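Local structure of PA1221 (Pseudomonas aeruginosa, 4DG8) at residues A[317-322]-A[410-415]; A[474-479]-A[483-488]. The protein belongs to the ANL superfamily of AMP-binding enzymes, also has a phosphopantetheine attachment region, and is modelled with adenosine monophosphate bound. All coordinates share one frame; numbering follows the deposited sequence.

The chain first passes through 317-322, in the strand 319-322 of a mixed sheet. It then runs through 87 residues, rich in strand, before 410-415 comes back to close contact 1. This long loop links the mixed sheet to the antiparallel sheet of strand 412-416, next to the bound AMP. Further on, contact 2 closes a much shorter loop. Only three residues separate 474-479 from 483-488, where helix 473-478 leads into strand 487-490 of a beta-alpha-beta unit. The two contacts follow in series and neither nest nor cross. The centres of contact 1 and contact 2 are about 35 Å apart. The nearest atoms of contact 1 and contact 2 are about 20 Å apart.

Contact 1. Residues A[317-322]-A[410-415]; sequences FTCCHV and GRLRFI. With AMP (adenosine monophosphate), chain B.
Cys319 and Leu412 set the approach of the two backbones, with their CA atoms 8.2 Å apart. The CA atoms of His321 and Arg411 are at a similar spacing, 8.3 Å. The backbones form no hydrogen bonds with each other, and side chains make the whole contact. Cys319 SG touches the Leu412 CD1 branch at 3.8 Å, an apolar meeting of two buried residues. Val344 of strand 342-347 touches both of these side chains.

The contact joins two sheets of this ANL-superfamily protein by side chains alone: strand 319-322 is part of a mixed sheet, strand 412-416 of an antiparallel one. At the start of the former, Thr318 and Cys319 both face Tyr309 in a classic beta bulge.

In His321, CG is anti to the backbone N (chi1 178°), and the ring reaches toward Arg411. His321 CE1 lies 3.6 Å from Arg411 NH1. The same CE1 is 3.7 Å from Arg411 CD, so the ring meets both the aliphatic part and the head of the arginine. The Arg411 chain bends at chi3 (-61°), and its guanidinium stands nearly perpendicular to the imidazole, with the planes 88° apart. Asp327 holds the pair from outside: it accepts a hydrogen bond from His321 NE2 and forms a salt bridge with Arg411 NH1. Asp407 forms a second salt bridge, with Arg411 NE.

Further along 410-415, Phe414 belongs to the AMP pocket. AMP C2 sits over the centre of one face of its ring, and Phe414 CZ is 3.7 Å from AMP N3.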
loop_
_atom_site.group_PDB
_atom_site.type_symbol
_atom_site.label_atom_id
_atom_site.label_comp_id
_atom_site.label_asym_id
_atom_site.label_seq_id
_atom_site.Cartn_x
_atom_site.Cartn_y
_atom_site.Cartn_z
ATOM N N PHE A 317 4.040 6.140 4.020
ATOM C CA PHE A 317 4.519 7.469 3.655
ATOM C C PHE A 317 5.954 7.735 4.088
ATOM O O PHE A 317 6.414 7.275 5.128
ATOM C CB PHE A 317 3.639 8.552 4.292
ATOM C CG PHE A 317 2.243 8.592 3.770
ATOM C CD1 PHE A 317 1.959 8.182 2.473
ATOM C CD2 PHE A 317 1.205 9.086 4.568
ATOM C CE1 PHE A 317 0.659 8.242 1.986
ATOM C CE2 PHE A 317 -0.088 9.137 4.087
ATOM C CZ PHE A 317 -0.364 8.704 2.799
ATOM N N THR A 318 6.630 8.534 3.277
ATOM C CA THR A 318 7.963 9.030 3.556
ATOM C C THR A 318 7.851 10.546 3.723
ATOM O O THR A 318 8.293 11.101 4.721
ATOM C CB THR A 318 8.968 8.618 2.466
ATOM O OG1 THR A 318 9.119 7.191 2.498
ATOM C CG2 THR A 318 10.314 9.250 2.719
ATOM N N CYS A 319 7.317 11.216 2.706
ATOM C CA CYS A 319 6.981 12.633 2.826
ATOM C C CYS A 319 5.488 12.886 2.617
ATOM O O CYS A 319 4.833 12.183 1.851
ATOM C CB CYS A 319 7.769 13.459 1.811
ATOM S SG CYS A 319 9.553 13.246 1.889
ATOM N N CYS A 320 4.956 13.893 3.306
ATOM C CA CYS A 320 3.626 14.405 2.997
ATOM C C CYS A 320 3.660 15.909 2.880
ATOM O O CYS A 320 4.536 16.572 3.448
ATOM C CB CYS A 320 2.604 14.019 4.058
ATOM S SG CYS A 320 2.311 12.267 4.154
ATOM N N HIS A 321 2.697 16.437 2.132
ATOM C CA HIS A 321 2.564 17.881 1.958
ATOM C C HIS A 321 1.089 18.282 2.047
ATOM O O HIS A 321 0.255 17.768 1.312
ATOM C CB HIS A 321 3.163 18.315 0.611
ATOM C CG HIS A 321 3.025 19.777 0.329
ATOM N ND1 HIS A 321 3.651 20.744 1.087
ATOM C CD2 HIS A 321 2.326 20.439 -0.627
ATOM C CE1 HIS A 321 3.335 21.937 0.618
ATOM N NE2 HIS A 321 2.535 21.779 -0.422
ATOM N N VAL A 322 0.763 19.192 2.955
ATOM C CA VAL A 322 -0.592 19.708 3.002
ATOM C C VAL A 322 -0.725 20.743 1.886
ATOM O O VAL A 322 0.020 21.721 1.838
ATOM C CB VAL A 322 -0.923 20.306 4.382
ATOM C CG1 VAL A 322 -2.198 21.126 4.312
ATOM C CG2 VAL A 322 -1.049 19.192 5.425
ATOM N N GLY A 410 12.439 24.527 0.733
ATOM C CA GLY A 410 12.939 23.296 1.325
ATOM C C GLY A 410 11.918 22.169 1.282
ATOM O O GLY A 410 11.992 21.221 2.067
ATOM N N ARG A 411 10.950 22.279 0.373
ATOM C CA ARG A 411 9.992 21.196 0.142
ATOM C C ARG A 411 10.486 20.339 -1.015
ATOM O O ARG A 411 11.103 20.849 -1.950
ATOM C CB ARG A 411 8.603 21.748 -0.194
ATOM C CG ARG A 411 8.065 22.761 0.787
ATOM C CD ARG A 411 6.734 23.332 0.300
ATOM N NE ARG A 411 6.846 24.025 -0.989
ATOM C CZ ARG A 411 5.862 24.742 -1.533
ATOM N NH1 ARG A 411 4.700 24.872 -0.900
ATOM N NH2 ARG A 411 6.039 25.340 -2.703
ATOM N N LEU A 412 10.228 19.038 -0.959
ATOM C CA LEU A 412 10.618 18.169 -2.064
ATOM C C LEU A 412 9.614 18.202 -3.216
ATOM O O LEU A 412 8.398 18.241 -3.012
ATOM C CB LEU A 412 10.857 16.732 -1.589
ATOM C CG LEU A 412 12.160 16.510 -0.812
ATOM C CD1 LEU A 412 12.142 15.153 -0.132
ATOM C CD2 LEU A 412 13.381 16.641 -1.717
ATOM N N ARG A 413 10.155 18.198 -4.427
ATOM C CA ARG A 413 9.376 18.210 -5.654
ATOM C C ARG A 413 9.735 16.947 -6.447
ATOM O O ARG A 413 10.877 16.790 -6.894
ATOM C CB ARG A 413 9.718 19.472 -6.440
ATOM C CG ARG A 413 9.640 20.735 -5.570
ATOM C CD ARG A 413 8.192 21.023 -5.135
ATOM N NE ARG A 413 7.425 21.481 -6.283
ATOM C CZ ARG A 413 7.224 22.759 -6.598
ATOM N NH1 ARG A 413 7.701 23.742 -5.832
ATOM N NH2 ARG A 413 6.539 23.053 -7.685
ATOM N N PHE A 414 8.771 16.040 -6.595
ATOM C CA PHE A 414 9.025 14.741 -7.216
ATOM C C PHE A 414 9.320 14.862 -8.716
ATOM O O PHE A 414 8.599 15.530 -9.462
ATOM C CB PHE A 414 7.846 13.805 -6.980
ATOM C CG PHE A 414 8.054 12.418 -7.509
ATOM C CD1 PHE A 414 8.575 11.419 -6.691
ATOM C CD2 PHE A 414 7.716 12.106 -8.819
ATOM C CE1 PHE A 414 8.763 10.136 -7.173
ATOM C CE2 PHE A 414 7.896 10.823 -9.306
ATOM C CZ PHE A 414 8.426 9.835 -8.485
ATOM N N ILE A 415 10.385 14.208 -9.161
ATOM C CA ILE A 415 10.741 14.246 -10.575
ATOM C C ILE A 415 10.369 12.963 -11.314
ATOM O O ILE A 415 9.598 12.995 -12.285
ATOM C CB ILE A 415 12.221 14.604 -10.793
ATOM C CG1 ILE A 415 12.490 16.034 -10.292
ATOM C CG2 ILE A 415 12.589 14.469 -12.270
ATOM C CD1 ILE A 415 13.968 16.409 -10.250
HETATM P P AMP B . 4.370 1.667 -3.346
HETATM O O1P AMP B . 3.582 0.566 -4.023
HETATM O O2P AMP B . 3.671 2.524 -2.299
HETATM O O3P AMP B . 5.607 1.013 -2.758
HETATM O "O5'" AMP B . 5.018 2.611 -4.448
HETATM C "C5'" AMP B . 6.001 3.563 -4.092
HETATM C "C4'" AMP B . 6.432 4.386 -5.274
HETATM O "O4'" AMP B . 5.282 5.042 -5.870
HETATM C "C3'" AMP B . 7.393 5.521 -4.969
HETATM O "O3'" AMP B . 8.740 5.081 -4.842
HETATM C "C2'" AMP B . 7.160 6.474 -6.134
HETATM O "O2'" AMP B . 7.838 6.012 -7.297
HETATM C "C1'" AMP B . 5.653 6.320 -6.356
HETATM N N9 AMP B . 4.875 7.346 -5.624
HETATM C C8 AMP B . 4.218 7.128 -4.459
HETATM N N7 AMP B . 3.594 8.248 -4.020
HETATM C C5 AMP B . 3.850 9.229 -4.899
HETATM C C6 AMP B . 3.493 10.668 -5.030
HETATM N N6 AMP B . 2.730 11.283 -4.108
HETATM N N1 AMP B . 3.954 11.345 -6.109
HETATM C C2 AMP B . 4.716 10.724 -7.035
HETATM N N3 AMP B . 5.075 9.425 -6.978
HETATM C C4 AMP B . 4.686 8.628 -5.959
#

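Contact 2. Residues A[474-479]-A[483-488]; sequences ALLRQL and QRPHAC
Arg484 reaches Leu479 because its CG is anti to its own carbonyl carbon (chi1 -66°) and the chain then runs extended to NE. The guanidinium arrives beside the C-terminal turn of helix 473-478. Leu476 has a similar first torsion, which places its CG; the second torsion then points CD2 at Pro485 and CD1 at Cys488.

Arg484 NE donates to Leu479 O at 3.0 Å, with a bent N-H...O angle of 137°. The donor comes in above the carbonyl plane, 46° out of it. Arg484 NH2 adds a weak bond to the same Leu479 O at 3.1 Å. One carbonyl oxygen thus takes two N-H groups of one guanidinium. Leu476 O is also close, 2.9 Å from Arg484 NE. The aliphatic part of the arginine lies against Leu479, with Arg484 CG 4.0 Å from Leu479 CB.

The segments belong to a beta-alpha-beta unit made of strand 457-466, helix 473-478 and strand 487-490. The two strands are parallel neighbours, and the helix lies on the crossover between them. Pro485 and Leu475 both touch Phe438 of helix 431-439.

Leu476 CD2 presses on Pro485 CD at 3.4 Å, tighter than usual for two carbons. Its other branch, CD1, meets Cys488 SG at 3.9 Å. At the other end, Leu479 CD2 comes to 3.8 Å from Gln483 OE1, and these two side chains cross at about a right angle.

The positive guanidinium thus lies against the carbonyl oxygens of Leu476 and Leu479, where the chain leaves the helix, and probably offsets part of their negative charge.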
loop_
_atom_site.group_PDB
_atom_site.type_symbol
_atom_site.label_atom_id
_atom_site.label_comp_id
_atom_site.label_asym_id
_atom_site.label_seq_id
_atom_site.Cartn_x
_atom_site.Cartn_y
_atom_site.Cartn_z
ATOM N N ALA A 474 -0.212 -19.580 -21.952
ATOM C CA ALA A 474 0.290 -20.384 -20.842
ATOM C C ALA A 474 0.986 -19.510 -19.813
ATOM O O ALA A 474 0.999 -19.834 -18.626
ATOM C CB ALA A 474 1.227 -21.477 -21.341
ATOM N N LEU A 475 1.570 -18.406 -20.273
ATOM C CA LEU A 475 2.150 -17.423 -19.362
ATOM C C LEU A 475 1.054 -16.672 -18.598
ATOM O O LEU A 475 1.118 -16.535 -17.374
ATOM C CB LEU A 475 3.038 -16.434 -20.119
ATOM C CG LEU A 475 3.605 -15.271 -19.301
ATOM C CD1 LEU A 475 4.364 -15.765 -18.067
ATOM C CD2 LEU A 475 4.501 -14.421 -20.184
ATOM N N LEU A 476 0.047 -16.195 -19.327
ATOM C CA LEU A 476 -1.078 -15.490 -18.707
ATOM C C LEU A 476 -1.717 -16.324 -17.593
ATOM O O LEU A 476 -2.026 -15.806 -16.517
ATOM C CB LEU A 476 -2.131 -15.123 -19.754
ATOM C CG LEU A 476 -1.670 -14.219 -20.892
ATOM C CD1 LEU A 476 -2.823 -13.944 -21.838
ATOM C CD2 LEU A 476 -1.117 -12.926 -20.338
ATOM N N ARG A 477 -1.923 -17.612 -17.866
ATOM C CA ARG A 477 -2.440 -18.531 -16.857
ATOM C C ARG A 477 -1.612 -18.558 -15.562
ATOM O O ARG A 477 -2.154 -18.816 -14.485
ATOM C CB ARG A 477 -2.548 -19.947 -17.424
ATOM C CG ARG A 477 -3.697 -20.141 -18.389
ATOM C CD ARG A 477 -3.923 -21.614 -18.647
ATOM N NE ARG A 477 -2.858 -22.211 -19.449
ATOM C CZ ARG A 477 -2.894 -22.318 -20.776
ATOM N NH1 ARG A 477 -3.943 -21.865 -21.451
ATOM N NH2 ARG A 477 -1.884 -22.879 -21.431
ATOM N N GLN A 478 -0.304 -18.322 -15.671
ATOM C CA GLN A 478 0.578 -18.377 -14.500
ATOM C C GLN A 478 0.754 -17.045 -13.775
ATOM O O GLN A 478 1.266 -17.006 -12.654
ATOM C CB GLN A 478 1.952 -18.898 -14.904
ATOM C CG GLN A 478 1.975 -20.378 -15.253
ATOM C CD GLN A 478 3.379 -20.864 -15.516
ATOM O OE1 GLN A 478 3.836 -20.870 -16.656
ATOM N NE2 GLN A 478 4.082 -21.256 -14.456
ATOM N N LEU A 479 0.334 -15.957 -14.413
ATOM C CA LEU A 479 0.506 -14.627 -13.830
ATOM C C LEU A 479 -0.635 -14.276 -12.880
ATOM O O LEU A 479 -1.760 -14.754 -13.037
ATOM C CB LEU A 479 0.629 -13.559 -14.929
ATOM C CG LEU A 479 1.778 -13.679 -15.943
ATOM C CD1 LEU A 479 1.606 -12.659 -17.073
ATOM C CD2 LEU A 479 3.148 -13.532 -15.277
ATOM N N GLN A 483 -1.257 -8.608 -13.290
ATOM C CA GLN A 483 -0.172 -8.525 -14.267
ATOM C C GLN A 483 -0.532 -9.007 -15.669
ATOM O O GLN A 483 0.301 -8.936 -16.572
ATOM C CB GLN A 483 1.034 -9.341 -13.802
ATOM C CG GLN A 483 1.702 -8.817 -12.559
ATOM C CD GLN A 483 2.940 -9.618 -12.194
ATOM O OE1 GLN A 483 3.311 -10.559 -12.891
ATOM N NE2 GLN A 483 3.580 -9.249 -11.090
ATOM N N ARG A 484 -1.740 -9.532 -15.855
ATOM C CA ARG A 484 -2.126 -10.046 -17.170
ATOM C C ARG A 484 -2.557 -8.913 -18.070
ATOM O O ARG A 484 -3.440 -8.138 -17.705
ATOM C CB ARG A 484 -3.269 -11.052 -17.059
ATOM C CG ARG A 484 -2.903 -12.330 -16.322
ATOM C CD ARG A 484 -4.162 -13.084 -15.963
ATOM N NE ARG A 484 -3.896 -14.196 -15.065
ATOM C CZ ARG A 484 -4.846 -14.952 -14.530
ATOM N NH1 ARG A 484 -6.124 -14.704 -14.809
ATOM N NH2 ARG A 484 -4.518 -15.950 -13.722
ATOM N N PRO A 485 -1.937 -8.803 -19.254
ATOM C CA PRO A 485 -2.349 -7.739 -20.179
ATOM C C PRO A 485 -3.839 -7.825 -20.470
ATOM O O PRO A 485 -4.386 -8.925 -20.570
ATOM C CB PRO A 485 -1.554 -8.045 -21.445
ATOM C CG PRO A 485 -0.332 -8.741 -20.939
ATOM C CD PRO A 485 -0.782 -9.560 -19.756
ATOM N N HIS A 486 -4.484 -6.670 -20.583
ATOM C CA HIS A 486 -5.883 -6.606 -20.972
ATOM C C HIS A 486 -6.058 -7.185 -22.375
ATOM O O HIS A 486 -7.063 -7.832 -22.674
ATOM C CB HIS A 486 -6.374 -5.159 -20.935
ATOM C CG HIS A 486 -7.749 -4.979 -21.492
ATOM N ND1 HIS A 486 -8.883 -5.376 -20.813
ATOM C CD2 HIS A 486 -8.176 -4.460 -22.667
ATOM C CE1 HIS A 486 -9.948 -5.102 -21.546
ATOM N NE2 HIS A 486 -9.547 -4.547 -22.676
ATOM N N ALA A 487 -5.071 -6.948 -23.234
ATOM C CA ALA A 487 -5.087 -7.490 -24.590
ATOM C C ALA A 487 -3.702 -7.964 -25.033
ATOM O O ALA A 487 -2.715 -7.245 -24.872
ATOM C CB ALA A 487 -5.626 -6.448 -25.564
ATOM N N CYS A 488 -3.633 -9.173 -25.584
ATOM C CA CYS A 488 -2.413 -9.652 -26.240
ATOM C C CYS A 488 -2.645 -9.646 -27.736
ATOM O O CYS A 488 -3.521 -10.355 -28.234
ATOM C CB CYS A 488 -2.068 -11.070 -25.808
ATOM S SG CYS A 488 -1.293 -11.184 -24.208
#